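Local structure of outer membrane protein Omp121 (Bacteroides thetaiotaomicron, 5FQ8) at residues Y238-N244 / T337-I343; K696-I702 / K726-I732; P760-A766 / G793-N799. The protein probably imports nutrients across the bacterial outer membrane as the TonB-dependent barrel component of a SusCD complex. One frame throughout, in Å; residues are numbered along the deposited sequence.

Overall arrangement
Following the chain from the N terminus, interaction 1 comes first: residues 238-244, in the loop between strands 232-237 and 252-264, meet the loop 337-343 and close a 92-residue excursion with several long barrel strands. Interaction 2 pairs the two arms of the barrel hairpin 697-712/716-731, closing its 23 intervening residues. Interaction 3 then joins 760-766 to 793-799 in a small antiparallel sheet distinct from the barrel sheet, closing a 26-residue excursion that is mostly loop. The three follow in series, none nested or crossed. Interactions 2 and 3 touch, their centres about 15 Å apart, through Val-761 against Ile-697 and Val-731; interaction 1 lies about 48 and 37 Å, centre to centre, from them.

Interaction 1 of 3, residues Y238-N244 / T337-I343; sequences YVAMPDN and TPRDISI
Both segments are irregular loops, each folded into a type I turn, Met-241 to Asn-244 and Pro-338 to Ile-341. The turns close internally, Asn-244 N to Met-241 O at 3.0 Å and Ile-341 N to Pro-338 O at 3.2 Å. The CA atoms of Ala-240 and Asp-340, 4.4 Å apart, are the nearest between the segments; beside them Met-241 N donates to Arg-339 O (3.0 Å). Asn-244, chi1 p, suits its buried place because its amide gives and receives: ND2 donates to Ile-341 O (3.1 Å), and OD1 accepts from Arg-339 NH1 (3.1 Å). Arg-339, curled m, m, m, has donors enough for several carbonyls: NH2 reaches Pro-242 O weakly at 3.4 Å, while NE binds Gln-195 O and NH2 also Asn-196 OD1. Asp-340, chi1 p, forms a salt bridge to Lys-236 and accepts from Met-200 N. A water accepts weakly from Ile-343 N (3.0 Å) and donates to Asn-244 O (2.9 Å). Unbranched Met-241 lays SD 3.9 Å from Ser-342 CB; Ser-342 OG bonds Thr-5 O of the BT_2262 lipoprotein chain. Two type I turns thus dock side by side among the loops joining strands of a TonB-dependent barrel.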
loop_
_atom_site.group_PDB
_atom_site.type_symbol
_atom_site.label_atom_id
_atom_site.label_comp_id
_atom_site.label_asym_id
_atom_site.label_seq_id
_atom_site.Cartn_x
_atom_site.Cartn_y
_atom_site.Cartn_z
ATOM N N TYR B 238 11.363 -0.076 -48.716
ATOM C CA TYR B 238 11.274 1.229 -48.068
ATOM C C TYR B 238 10.158 2.028 -48.736
ATOM O O TYR B 238 10.374 2.841 -49.634
ATOM C CB TYR B 238 12.623 1.930 -48.137
ATOM C CG TYR B 238 12.759 3.108 -47.215
ATOM C CD1 TYR B 238 12.342 3.030 -45.898
ATOM C CD2 TYR B 238 13.320 4.293 -47.655
ATOM C CE1 TYR B 238 12.463 4.094 -45.052
ATOM C CE2 TYR B 238 13.447 5.365 -46.811
ATOM C CZ TYR B 238 13.013 5.255 -45.508
ATOM O OH TYR B 238 13.120 6.298 -44.636
ATOM N N VAL B 239 8.928 1.770 -48.297
ATOM C CA VAL B 239 7.753 2.429 -48.848
ATOM C C VAL B 239 6.885 2.906 -47.705
ATOM O O VAL B 239 7.020 2.460 -46.569
ATOM C CB VAL B 239 6.932 1.509 -49.775
ATOM C CG1 VAL B 239 7.729 1.116 -50.985
ATOM C CG2 VAL B 239 6.484 0.290 -49.034
ATOM N N ALA B 240 5.969 3.806 -48.020
ATOM C CA ALA B 240 5.070 4.330 -47.006
ATOM C C ALA B 240 3.875 3.411 -46.813
ATOM O O ALA B 240 3.412 2.752 -47.744
ATOM C CB ALA B 240 4.582 5.723 -47.386
ATOM N N MET B 241 3.368 3.377 -45.585
ATOM C CA MET B 241 2.176 2.614 -45.241
ATOM C C MET B 241 1.162 3.584 -44.657
ATOM O O MET B 241 0.985 3.651 -43.434
ATOM C CB MET B 241 2.509 1.494 -44.267
ATOM C CG MET B 241 3.488 0.515 -44.804
ATOM S SD MET B 241 3.011 -1.090 -44.261
ATOM C CE MET B 241 4.296 -2.125 -44.888
ATOM N N PRO B 242 0.460 4.331 -45.505
ATOM C CA PRO B 242 -0.324 5.465 -45.010
ATOM C C PRO B 242 -1.442 5.075 -44.080
ATOM O O PRO B 242 -1.880 5.900 -43.275
ATOM C CB PRO B 242 -0.868 6.085 -46.299
ATOM C CG PRO B 242 0.018 5.600 -47.363
ATOM C CD PRO B 242 0.421 4.241 -46.968
ATOM N N ASP B 243 -1.921 3.848 -44.159
ATOM C CA ASP B 243 -3.035 3.404 -43.342
ATOM C C ASP B 243 -2.599 2.748 -42.043
ATOM O O ASP B 243 -3.437 2.173 -41.347
ATOM C CB ASP B 243 -3.905 2.428 -44.133
ATOM C CG ASP B 243 -5.133 3.077 -44.691
ATOM O OD1 ASP B 243 -5.131 4.319 -44.778
ATOM O OD2 ASP B 243 -6.094 2.342 -45.028
ATOM N N ASN B 244 -1.324 2.833 -41.683
ATOM C CA ASN B 244 -0.833 1.951 -40.632
ATOM C C ASN B 244 -1.464 2.276 -39.289
ATOM O O ASN B 244 -1.936 1.376 -38.592
ATOM C CB ASN B 244 0.687 2.004 -40.568
ATOM C CG ASN B 244 1.208 3.369 -40.292
ATOM O OD1 ASN B 244 0.452 4.325 -40.241
ATOM N ND2 ASN B 244 2.514 3.477 -40.105
ATOM N N THR B 337 5.747 6.068 -34.376
ATOM C CA THR B 337 5.970 5.016 -35.338
ATOM C C THR B 337 6.431 5.636 -36.645
ATOM O O THR B 337 5.885 6.656 -37.064
ATOM C CB THR B 337 4.690 4.224 -35.580
ATOM O OG1 THR B 337 4.198 3.713 -34.343
ATOM C CG2 THR B 337 4.965 3.083 -36.520
ATOM N N PRO B 338 7.423 5.059 -37.303
ATOM C CA PRO B 338 7.793 5.548 -38.628
ATOM C C PRO B 338 6.665 5.325 -39.615
ATOM O O PRO B 338 5.892 4.377 -39.497
ATOM C CB PRO B 338 9.017 4.704 -38.986
ATOM C CG PRO B 338 9.523 4.194 -37.708
ATOM C CD PRO B 338 8.327 4.001 -36.846
ATOM N N ARG B 339 6.591 6.202 -40.612
ATOM C CA ARG B 339 5.536 6.098 -41.609
ATOM C C ARG B 339 5.633 4.837 -42.434
ATOM O O ARG B 339 4.677 4.516 -43.129
ATOM C CB ARG B 339 5.556 7.292 -42.552
ATOM C CG ARG B 339 5.465 8.619 -41.875
ATOM C CD ARG B 339 4.192 8.761 -41.092
ATOM N NE ARG B 339 3.051 8.493 -41.940
ATOM C CZ ARG B 339 2.143 7.555 -41.705
ATOM N NH1 ARG B 339 2.229 6.805 -40.627
ATOM N NH2 ARG B 339 1.144 7.383 -42.548
ATOM N N ASP B 340 6.740 4.112 -42.387
ATOM C CA ASP B 340 6.895 2.936 -43.227
ATOM C C ASP B 340 6.654 1.628 -42.494
ATOM O O ASP B 340 6.653 0.575 -43.133
ATOM C CB ASP B 340 8.298 2.915 -43.825
ATOM C CG ASP B 340 9.365 2.920 -42.766
ATOM O OD1 ASP B 340 9.514 3.950 -42.075
ATOM O OD2 ASP B 340 10.056 1.893 -42.630
ATOM N N ILE B 341 6.455 1.667 -41.184
ATOM C CA ILE B 341 6.417 0.477 -40.344
ATOM C C ILE B 341 4.984 -0.010 -40.216
ATOM O O ILE B 341 4.064 0.783 -40.004
ATOM C CB ILE B 341 7.018 0.772 -38.962
ATOM C CG1 ILE B 341 8.484 1.160 -39.102
ATOM C CG2 ILE B 341 6.881 -0.439 -38.072
ATOM C CD1 ILE B 341 9.298 0.150 -39.836
ATOM N N SER B 342 4.793 -1.313 -40.349
ATOM C CA SER B 342 3.465 -1.910 -40.251
ATOM C C SER B 342 3.112 -2.136 -38.789
ATOM O O SER B 342 3.672 -3.023 -38.144
ATOM C CB SER B 342 3.430 -3.222 -41.021
ATOM O OG SER B 342 2.190 -3.877 -40.862
ATOM N N ILE B 343 2.154 -1.364 -38.281
ATOM C CA ILE B 343 1.762 -1.479 -36.880
ATOM C C ILE B 343 1.025 -2.788 -36.619
ATOM O O ILE B 343 1.317 -3.491 -35.650
ATOM C CB ILE B 343 0.906 -0.279 -36.460
ATOM C CG1 ILE B 343 1.719 0.985 -36.514
ATOM C CG2 ILE B 343 0.407 -0.450 -35.068
ATOM C CD1 ILE B 343 0.970 2.134 -35.963
HETATM O O HOH W 1 -0.617 -0.999 -39.492
#

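Interaction 2 of 3, residues K696-I702 / K726-I732; sequences KIRNRGI and KNWSKVI
Trp-728 (chi1 m) lays its indole edge along the opposite strand, CE3 3.9 Å from Gly-701 CA and CZ3 4.4 Å from Ile-702 CG1. Strands 697-702 and 726-731 run antiparallel, their axes 4.2 Å apart at 162°. Hydrogen-bonded pairs are Arg-698/Lys-730, Arg-700/Trp-728 and Ile-702/Lys-726; between them lie the non-hydrogen-bonded Ile-697/Val-731, Asn-699/Ser-729 and Gly-701/Asn-727. Arg-698 N to Lys-730 O is 2.8 Å; Lys-730 N to Arg-698 O and Arg-700 N to Trp-728 O are 2.9 Å; Trp-728 N to Arg-700 O is modelled very short, 2.3 Å; Ile-732 N to Lys-696 O, 2.6 Å, closes the end. Gly-701 suits its close pairing, since a CB would collide with Asn-727. Across that face Asn-727 ND2 donates to Asn-699 OD1 (2.9 Å), Tyr-668 binding Asn-727 OD1, and the CD1 methyl of Ile-697 packs on Val-731 CG2 (3.5 Å), apolar groups suiting a buried side. In this beta-barrel hairpin the backbone ladder holds the strands although Arg-698 NH2 and Lys-730 NZ bring like charges within 4.3 Å.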
loop_
_atom_site.group_PDB
_atom_site.type_symbol
_atom_site.label_atom_id
_atom_site.label_comp_id
_atom_site.label_asym_id
_atom_site.label_seq_id
_atom_site.Cartn_x
_atom_site.Cartn_y
_atom_site.Cartn_z
ATOM N N LYS B 696 -14.030 39.772 -8.764
ATOM C CA LYS B 696 -15.168 39.397 -9.586
ATOM C C LYS B 696 -14.719 38.664 -10.839
ATOM O O LYS B 696 -13.837 39.128 -11.562
ATOM C CB LYS B 696 -15.968 40.638 -9.971
ATOM C CG LYS B 696 -16.559 41.371 -8.795
ATOM C CD LYS B 696 -17.103 42.727 -9.173
ATOM C CE LYS B 696 -17.634 43.399 -7.955
ATOM N NZ LYS B 696 -18.467 44.553 -8.272
ATOM N N ILE B 697 -15.325 37.523 -11.082
ATOM C CA ILE B 697 -15.254 36.850 -12.365
ATOM C C ILE B 697 -16.560 37.129 -13.091
ATOM O O ILE B 697 -17.634 36.744 -12.621
ATOM C CB ILE B 697 -15.023 35.346 -12.195
ATOM C CG1 ILE B 697 -13.862 35.109 -11.253
ATOM C CG2 ILE B 697 -14.731 34.704 -13.534
ATOM C CD1 ILE B 697 -12.574 35.165 -11.944
ATOM N N ARG B 698 -16.473 37.818 -14.217
ATOM C CA ARG B 698 -17.647 38.311 -14.912
ATOM C C ARG B 698 -17.928 37.467 -16.141
ATOM O O ARG B 698 -17.013 37.127 -16.895
ATOM C CB ARG B 698 -17.465 39.773 -15.307
ATOM C CG ARG B 698 -18.718 40.425 -15.805
ATOM C CD ARG B 698 -18.494 41.876 -16.056
ATOM N NE ARG B 698 -17.612 42.064 -17.190
ATOM C CZ ARG B 698 -17.073 43.226 -17.520
ATOM N NH1 ARG B 698 -17.320 44.302 -16.792
ATOM N NH2 ARG B 698 -16.289 43.307 -18.578
ATOM N N ASN B 699 -19.198 37.110 -16.318
ATOM C CA ASN B 699 -19.684 36.455 -17.528
ATOM C C ASN B 699 -20.884 37.243 -18.038
ATOM O O ASN B 699 -21.899 37.350 -17.350
ATOM C CB ASN B 699 -20.055 34.996 -17.267
ATOM C CG ASN B 699 -18.844 34.119 -17.084
ATOM O OD1 ASN B 699 -18.209 33.702 -18.045
ATOM N ND2 ASN B 699 -18.520 33.830 -15.838
ATOM N N ARG B 700 -20.749 37.815 -19.228
ATOM C CA ARG B 700 -21.805 38.544 -19.918
ATOM C C ARG B 700 -22.005 37.931 -21.289
ATOM O O ARG B 700 -21.051 37.456 -21.911
ATOM C CB ARG B 700 -21.464 40.024 -20.126
ATOM C CG ARG B 700 -21.435 40.899 -18.906
ATOM C CD ARG B 700 -21.367 42.388 -19.297
ATOM N NE ARG B 700 -20.516 42.659 -20.454
ATOM C CZ ARG B 700 -20.036 43.861 -20.755
ATOM N NH1 ARG B 700 -20.310 44.896 -19.975
ATOM N NH2 ARG B 700 -19.274 44.026 -21.829
ATOM N N GLY B 701 -23.234 37.977 -21.782
ATOM C CA GLY B 701 -23.466 37.501 -23.128
ATOM C C GLY B 701 -24.906 37.519 -23.570
ATOM O O GLY B 701 -25.756 38.187 -22.984
ATOM N N ILE B 702 -25.151 36.768 -24.634
ATOM C CA ILE B 702 -26.438 36.716 -25.313
ATOM C C ILE B 702 -26.799 35.258 -25.529
ATOM O O ILE B 702 -25.969 34.476 -25.997
ATOM C CB ILE B 702 -26.404 37.446 -26.669
ATOM C CG1 ILE B 702 -25.791 38.827 -26.539
ATOM C CG2 ILE B 702 -27.786 37.595 -27.218
ATOM C CD1 ILE B 702 -25.590 39.496 -27.871
ATOM N N LYS B 726 -23.215 33.801 -27.209
ATOM C CA LYS B 726 -21.954 34.539 -27.200
ATOM C C LYS B 726 -21.720 35.028 -25.783
ATOM O O LYS B 726 -22.496 35.837 -25.277
ATOM C CB LYS B 726 -21.976 35.706 -28.184
ATOM C CG LYS B 726 -20.618 36.305 -28.484
ATOM C CD LYS B 726 -20.697 37.366 -29.554
ATOM C CE LYS B 726 -19.371 38.046 -29.759
ATOM N NZ LYS B 726 -19.298 38.771 -31.047
ATOM N N ASN B 727 -20.667 34.525 -25.143
ATOM C CA ASN B 727 -20.344 34.872 -23.766
ATOM C C ASN B 727 -19.059 35.674 -23.712
ATOM O O ASN B 727 -18.084 35.345 -24.388
ATOM C CB ASN B 727 -20.209 33.628 -22.889
ATOM C CG ASN B 727 -20.003 33.972 -21.422
ATOM O OD1 ASN B 727 -20.908 34.467 -20.760
ATOM N ND2 ASN B 727 -18.809 33.702 -20.907
ATOM N N TRP B 728 -19.066 36.717 -22.896
ATOM C CA TRP B 728 -17.881 37.525 -22.638
ATOM C C TRP B 728 -17.369 37.203 -21.236
ATOM O O TRP B 728 -18.047 37.472 -20.240
ATOM C CB TRP B 728 -18.190 39.012 -22.779
ATOM C CG TRP B 728 -18.157 39.549 -24.185
ATOM C CD1 TRP B 728 -17.083 40.060 -24.850
ATOM C CD2 TRP B 728 -19.266 39.660 -25.078
ATOM N NE1 TRP B 728 -17.455 40.475 -26.105
ATOM C CE2 TRP B 728 -18.792 40.236 -26.267
ATOM C CE3 TRP B 728 -20.616 39.318 -24.990
ATOM C CZ2 TRP B 728 -19.613 40.468 -27.351
ATOM C CZ3 TRP B 728 -21.427 39.554 -26.064
ATOM C CH2 TRP B 728 -20.927 40.119 -27.230
ATOM N N SER B 729 -16.172 36.634 -21.163
ATOM C CA SER B 729 -15.549 36.230 -19.909
ATOM C C SER B 729 -14.502 37.242 -19.499
ATOM O O SER B 729 -13.682 37.655 -20.315
ATOM C CB SER B 729 -14.883 34.863 -20.057
ATOM O OG SER B 729 -14.333 34.436 -18.839
ATOM N N LYS B 730 -14.512 37.632 -18.232
ATOM C CA LYS B 730 -13.453 38.524 -17.763
ATOM C C LYS B 730 -13.309 38.413 -16.257
ATOM O O LYS B 730 -14.188 38.865 -15.524
ATOM C CB LYS B 730 -13.741 39.958 -18.169
ATOM C CG LYS B 730 -12.635 40.942 -17.832
ATOM C CD LYS B 730 -13.089 42.373 -18.072
ATOM C CE LYS B 730 -11.934 43.291 -18.412
ATOM N NZ LYS B 730 -12.284 44.710 -18.271
ATOM N N VAL B 731 -12.201 37.821 -15.809
ATOM C CA VAL B 731 -11.719 38.074 -14.462
ATOM C C VAL B 731 -11.572 39.565 -14.301
ATOM O O VAL B 731 -11.009 40.222 -15.174
ATOM C CB VAL B 731 -10.380 37.359 -14.237
ATOM C CG1 VAL B 731 -9.955 37.463 -12.786
ATOM C CG2 VAL B 731 -10.460 35.926 -14.669
ATOM N N ILE B 732 -12.099 40.127 -13.225
ATOM C CA ILE B 732 -12.053 41.574 -13.054
ATOM C C ILE B 732 -10.863 42.001 -12.212
ATOM O O ILE B 732 -10.132 42.917 -12.577
ATOM C CB ILE B 732 -13.383 42.103 -12.482
ATOM C CG1 ILE B 732 -14.396 42.251 -13.611
ATOM C CG2 ILE B 732 -13.173 43.440 -11.827
ATOM C CD1 ILE B 732 -15.594 43.081 -13.239
HETATM O O HOH W 2 -17.135 40.385 -18.840
HETATM O O HOH W 3 -15.705 32.413 -18.125
#

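Interaction 3 of 3, residues P760-A766 / G793-N799; sequences PVGVFKA and GICGDMN
Val-763 CG1 packs on Ile-794 CG2 at 3.7 Å, two beta-branched side chains suited to extended backbone, while Val-761 CG1 rests 3.9 Å from Met-798 SD and Ala-766 CB 4.1 Å from Cys-795 SG. Phe-764 (chi1 m) turns its ring edge to the 796-798 backbone, CD2 lying 4.2 Å from Asp-797 C, and is covered by Met-753 and Leu-899. Lys-765 and Ile-794 form a non-hydrogen-bonded antiparallel pair, CA atoms 4.4 Å apart; Ala-766 and Gly-793 are the next, hydrogen-bonded pair, with Ala-766 N to Gly-793 O at 3.0 Å and Gly-793 N to Ala-766 O at 2.9 Å. Strand 793-794 edges a four-stranded antiparallel sheet, 763-766 next to it, distinct from the barrel sheet but packed against it. Cys-795 N donates to Phe-764 O and Phe-764 N to Gly-796 O, both 2.8 Å. Gly-762 turns the corner at phi/psi 88/44, and Gly-796 takes 102/176, conformations that call for glycine. At the polar edge Asn-799 ND2 donates to Val-761 O (3.0 Å) and weakly to Asp-797 OD2 (3.4 Å).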
loop_
_atom_site.group_PDB
_atom_site.type_symbol
_atom_site.label_atom_id
_atom_site.label_comp_id
_atom_site.label_asym_id
_atom_site.label_seq_id
_atom_site.Cartn_x
_atom_site.Cartn_y
_atom_site.Cartn_z
ATOM N N PRO B 760 -9.610 37.454 -19.873
ATOM C CA PRO B 760 -10.597 36.389 -19.724
ATOM C C PRO B 760 -10.038 35.230 -18.929
ATOM O O PRO B 760 -8.831 35.087 -18.752
ATOM C CB PRO B 760 -10.893 35.971 -21.169
ATOM C CG PRO B 760 -10.459 37.070 -21.997
ATOM C CD PRO B 760 -9.286 37.676 -21.289
ATOM N N VAL B 761 -10.946 34.390 -18.442
ATOM C CA VAL B 761 -10.520 33.187 -17.747
ATOM C C VAL B 761 -9.775 32.287 -18.709
ATOM O O VAL B 761 -10.226 32.045 -19.831
ATOM C CB VAL B 761 -11.723 32.461 -17.145
ATOM C CG1 VAL B 761 -11.363 31.049 -16.896
ATOM C CG2 VAL B 761 -12.123 33.102 -15.861
ATOM N N GLY B 762 -8.620 31.799 -18.283
ATOM C CA GLY B 762 -7.905 30.812 -19.061
ATOM C C GLY B 762 -6.955 31.369 -20.090
ATOM O O GLY B 762 -6.910 30.866 -21.207
ATOM N N VAL B 763 -6.168 32.381 -19.730
ATOM C CA VAL B 763 -5.198 32.946 -20.654
ATOM C C VAL B 763 -4.009 32.015 -20.796
ATOM O O VAL B 763 -3.514 31.465 -19.811
ATOM C CB VAL B 763 -4.754 34.327 -20.165
ATOM C CG1 VAL B 763 -3.678 34.867 -21.065
ATOM C CG2 VAL B 763 -5.927 35.250 -20.145
ATOM N N PHE B 764 -3.538 31.832 -22.024
ATOM C CA PHE B 764 -2.375 30.997 -22.297
ATOM C C PHE B 764 -1.141 31.854 -22.504
ATOM O O PHE B 764 -1.207 32.898 -23.151
ATOM C CB PHE B 764 -2.561 30.154 -23.547
ATOM C CG PHE B 764 -3.329 28.908 -23.333
ATOM C CD1 PHE B 764 -2.688 27.742 -22.997
ATOM C CD2 PHE B 764 -4.690 28.897 -23.503
ATOM C CE1 PHE B 764 -3.382 26.592 -22.825
ATOM C CE2 PHE B 764 -5.390 27.758 -23.350
ATOM C CZ PHE B 764 -4.736 26.590 -23.003
ATOM N N LYS B 765 -0.016 31.393 -21.959
ATOM C CA LYS B 765 1.307 31.906 -22.275
ATOM C C LYS B 765 2.156 30.765 -22.809
ATOM O O LYS B 765 2.047 29.636 -22.349
ATOM C CB LYS B 765 1.967 32.523 -21.057
ATOM C CG LYS B 765 1.330 33.785 -20.561
ATOM C CD LYS B 765 2.109 34.347 -19.416
ATOM C CE LYS B 765 1.538 35.652 -18.933
ATOM N NZ LYS B 765 2.357 36.214 -17.828
ATOM N N ALA B 766 2.992 31.056 -23.793
ATOM C CA ALA B 766 3.817 30.025 -24.402
ATOM C C ALA B 766 5.022 30.680 -25.053
ATOM O O ALA B 766 5.020 31.877 -25.326
ATOM C CB ALA B 766 3.014 29.212 -25.413
ATOM N N GLY B 793 4.996 34.677 -24.455
ATOM C CA GLY B 793 3.968 35.536 -25.007
ATOM C C GLY B 793 2.569 35.025 -24.697
ATOM O O GLY B 793 2.329 33.826 -24.654
ATOM N N ILE B 794 1.656 35.965 -24.450
ATOM C CA ILE B 794 0.241 35.632 -24.375
ATOM C C ILE B 794 -0.199 35.094 -25.722
ATOM O O ILE B 794 0.182 35.627 -26.768
ATOM C CB ILE B 794 -0.571 36.869 -23.971
ATOM C CG1 ILE B 794 -0.169 37.329 -22.584
ATOM C CG2 ILE B 794 -2.028 36.551 -23.943
ATOM C CD1 ILE B 794 -1.062 38.375 -22.024
ATOM N N CYS B 795 -0.980 34.017 -25.714
ATOM C CA CYS B 795 -1.260 33.301 -26.952
ATOM C C CYS B 795 -2.728 32.932 -27.112
ATOM O O CYS B 795 -3.045 31.932 -27.747
ATOM C CB CYS B 795 -0.401 32.049 -27.047
ATOM S SG CYS B 795 1.290 32.384 -27.395
ATOM N N GLY B 796 -3.631 33.737 -26.587
ATOM C CA GLY B 796 -5.041 33.434 -26.680
ATOM C C GLY B 796 -5.576 32.879 -25.379
ATOM O O GLY B 796 -4.850 32.659 -24.407
ATOM N N ASP B 797 -6.879 32.661 -25.372
ATOM C CA ASP B 797 -7.592 32.212 -24.192
ATOM C C ASP B 797 -8.279 30.884 -24.485
ATOM O O ASP B 797 -8.148 30.311 -25.566
ATOM C CB ASP B 797 -8.587 33.274 -23.718
ATOM C CG ASP B 797 -9.550 33.702 -24.793
ATOM O OD1 ASP B 797 -9.261 33.496 -25.988
ATOM O OD2 ASP B 797 -10.602 34.263 -24.441
ATOM N N MET B 798 -8.996 30.382 -23.489
ATOM C CA MET B 798 -9.627 29.082 -23.595
ATOM C C MET B 798 -10.990 29.150 -24.250
ATOM O O MET B 798 -11.506 28.107 -24.660
ATOM C CB MET B 798 -9.778 28.464 -22.208
ATOM C CG MET B 798 -10.578 29.353 -21.277
ATOM S SD MET B 798 -11.383 28.529 -19.926
ATOM C CE MET B 798 -9.956 27.950 -19.098
ATOM N N ASN B 799 -11.574 30.346 -24.355
ATOM C CA ASN B 799 -12.992 30.503 -24.646
ATOM C C ASN B 799 -13.279 30.548 -26.140
ATOM O O ASN B 799 -12.549 31.177 -26.908
ATOM C CB ASN B 799 -13.536 31.777 -24.007
ATOM C CG ASN B 799 -13.307 31.829 -22.528
ATOM O OD1 ASN B 799 -14.122 31.354 -21.750
ATOM N ND2 ASN B 799 -12.198 32.406 -22.127
#